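PDB 7CMA: A151R from African swine fever virus Georgia 2007/1, which is a non-structural viral protein that binds a zinc ion and whose biochemical role is not firmly established. Local coordinates for residues I43-G47 with N48-Y52. Numbering follows the deposited sequence.
Sequences ISYIG and NTYKY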
loop_
_atom_site.group_PDB
_atom_site.type_symbol
_atom_site.label_atom_id
_atom_site.label_comp_id
_atom_site.label_asym_id
_atom_site.label_seq_id
_atom_site.Cartn_x
_atom_site.Cartn_y
_atom_site.Cartn_z
ATOM N N ILE A 43 -17.822 -9.045 22.336
ATOM C CA ILE A 43 -16.870 -10.095 22.781
ATOM C C ILE A 43 -15.951 -9.497 23.843
ATOM O O ILE A 43 -15.349 -8.437 23.575
ATOM C CB ILE A 43 -16.093 -10.679 21.586
ATOM C CG1 ILE A 43 -17.033 -11.441 20.647
ATOM C CG2 ILE A 43 -14.946 -11.554 22.063
ATOM C CD1 ILE A 43 -16.688 -11.310 19.185
ATOM N N SER A 44 -16.046 -10.017 25.063
ATOM C CA SER A 44 -15.297 -9.493 26.233
ATOM C C SER A 44 -14.661 -10.653 26.996
ATOM O O SER A 44 -15.317 -11.692 27.142
ATOM C CB SER A 44 -16.193 -8.671 27.118
ATOM O OG SER A 44 -16.629 -7.509 26.437
ATOM N N TYR A 45 -13.393 -10.506 27.368
ATOM C CA TYR A 45 -12.663 -11.458 28.239
ATOM C C TYR A 45 -13.108 -11.242 29.688
ATOM O O TYR A 45 -12.854 -10.149 30.213
ATOM C CB TYR A 45 -11.156 -11.279 28.078
ATOM C CG TYR A 45 -10.339 -12.404 28.658
ATOM C CD1 TYR A 45 -10.250 -13.625 28.011
ATOM C CD2 TYR A 45 -9.710 -12.271 29.885
ATOM C CE1 TYR A 45 -9.507 -14.667 28.539
ATOM C CE2 TYR A 45 -8.960 -13.302 30.425
ATOM C CZ TYR A 45 -8.862 -14.506 29.753
ATOM O OH TYR A 45 -8.144 -15.532 30.289
ATOM N N ILE A 46 -13.963 -12.140 30.186
ATOM C CA ILE A 46 -14.498 -12.152 31.581
ATOM C C ILE A 46 -14.120 -13.485 32.230
ATOM O O ILE A 46 -14.518 -14.533 31.691
ATOM C CB ILE A 46 -16.024 -11.933 31.586
ATOM C CG1 ILE A 46 -16.460 -10.985 30.464
ATOM C CG2 ILE A 46 -16.492 -11.464 32.957
ATOM C CD1 ILE A 46 -17.583 -10.050 30.835
ATOM N N GLY A 47 -13.337 -13.440 33.311
ATOM C CA GLY A 47 -12.826 -14.634 34.012
ATOM C C GLY A 47 -11.568 -15.173 33.350
ATOM O O GLY A 47 -10.544 -14.467 33.367
ATOM N N ASN A 48 -11.669 -16.338 32.705
ATOM C CA ASN A 48 -10.539 -17.007 32.008
ATOM C C ASN A 48 -10.956 -17.363 30.574
ATOM O O ASN A 48 -10.163 -18.039 29.887
ATOM C CB ASN A 48 -10.051 -18.241 32.777
ATOM C CG ASN A 48 -11.179 -19.031 33.403
ATOM O OD1 ASN A 48 -12.101 -19.460 32.712
ATOM N ND2 ASN A 48 -11.104 -19.245 34.707
ATOM N N THR A 49 -12.107 -16.852 30.113
ATOM C CA THR A 49 -12.633 -17.123 28.746
ATOM C C THR A 49 -13.241 -15.852 28.144
ATOM O O THR A 49 -13.728 -14.994 28.911
ATOM C CB THR A 49 -13.674 -18.252 28.746
ATOM O OG1 THR A 49 -14.825 -17.804 29.462
ATOM C CG2 THR A 49 -13.153 -19.535 29.357
ATOM N N TYR A 50 -13.364 -15.835 26.818
ATOM C CA TYR A 50 -14.138 -14.823 26.061
ATOM C C TYR A 50 -15.613 -15.217 26.077
ATOM O O TYR A 50 -15.915 -16.425 26.016
ATOM C CB TYR A 50 -13.605 -14.702 24.633
ATOM C CG TYR A 50 -12.308 -13.943 24.506
ATOM C CD1 TYR A 50 -12.295 -12.560 24.462
ATOM C CD2 TYR A 50 -11.096 -14.605 24.408
ATOM C CE1 TYR A 50 -11.113 -11.852 24.334
ATOM C CE2 TYR A 50 -9.905 -13.912 24.270
ATOM C CZ TYR A 50 -9.915 -12.531 24.212
ATOM O OH TYR A 50 -8.751 -11.840 24.042
ATOM N N LYS A 51 -16.488 -14.228 26.277
ATOM C CA LYS A 51 -17.964 -14.389 26.223
ATOM C C LYS A 51 -18.513 -13.573 25.052
ATOM O O LYS A 51 -18.061 -12.423 24.863
ATOM C CB LYS A 51 -18.595 -13.948 27.547
ATOM C CG LYS A 51 -18.709 -15.045 28.596
ATOM C CD LYS A 51 -17.468 -15.211 29.442
ATOM C CE LYS A 51 -17.720 -16.009 30.702
ATOM N NZ LYS A 51 -16.454 -16.491 31.302
ATOM N N TYR A 52 -19.419 -14.176 24.279
ATOM C CA TYR A 52 -20.065 -13.559 23.091
ATOM C C TYR A 52 -21.515 -13.212 23.437
ATOM O O TYR A 52 -22.337 -14.143 23.556
ATOM C CB TYR A 52 -19.976 -14.504 21.890
ATOM C CG TYR A 52 -20.666 -14.015 20.641
ATOM C CD1 TYR A 52 -20.360 -12.779 20.094
ATOM C CD2 TYR A 52 -21.558 -14.823 19.954
ATOM C CE1 TYR A 52 -20.965 -12.334 18.929
ATOM C CE2 TYR A 52 -22.172 -14.393 18.788
ATOM C CZ TYR A 52 -21.875 -13.144 18.273
ATOM O OH TYR A 52 -22.454 -12.718 17.113
#
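Tyr45 and Tyr50 meet directly across the beta hairpin formed by strands 38-46 and 49-55, which a two-residue loop connects, a compact example of a cross-strand aromatic pair at a non-hydrogen-bonded site. The stack is T-shaped: Tyr45 turns a ring edge to the face of Tyr50, with the planes at 68° and CD1 of Tyr45 3.8 Å from CE2 of Tyr50. The CB of Tyr45 adds a CH-pi contact over the Tyr50 ring. With CG anti to the backbone N (chi1 -166°), the Tyr45 ring reaches forward over the turn, where its CZ packs 3.6 Å from the carbonyl carbon of Asn48. Ile43 continues this face, its CG2 branch touching CD1 of Tyr50 and its CG1 branch CD1 of Tyr52. Ile75 of helix 72-84 covers Ile43 and Tyr50, while the Tyr50 hydroxyl is hydrogen-bonded to Ser72.

Between the strands, Ser44 and Lys51 exchange two nearly straight backbone hydrogen bonds, Ser44 N to Lys51 O at 3.1 Å and Lys51 N to Ser44 O at 2.9 Å. Ile46 N then bonds to Thr49 O and closes the turn at Gly47-Asn48, which only loosely resembles type II', with the positive phi on Gly47. On the reverse face the Lys51 chain, bent at chi2 (86°), doubles back along Ile46 toward the turn. Asp66, on the adjoining strand 61-66, accepts a hydrogen bond from Thr49 OG1 and forms a long, weak ion pair with the lysine. Two bonds hold the ammonium, NZ of Lys51 donating to Ile46 O and to Thr49 OG1, each 2.8 Å away.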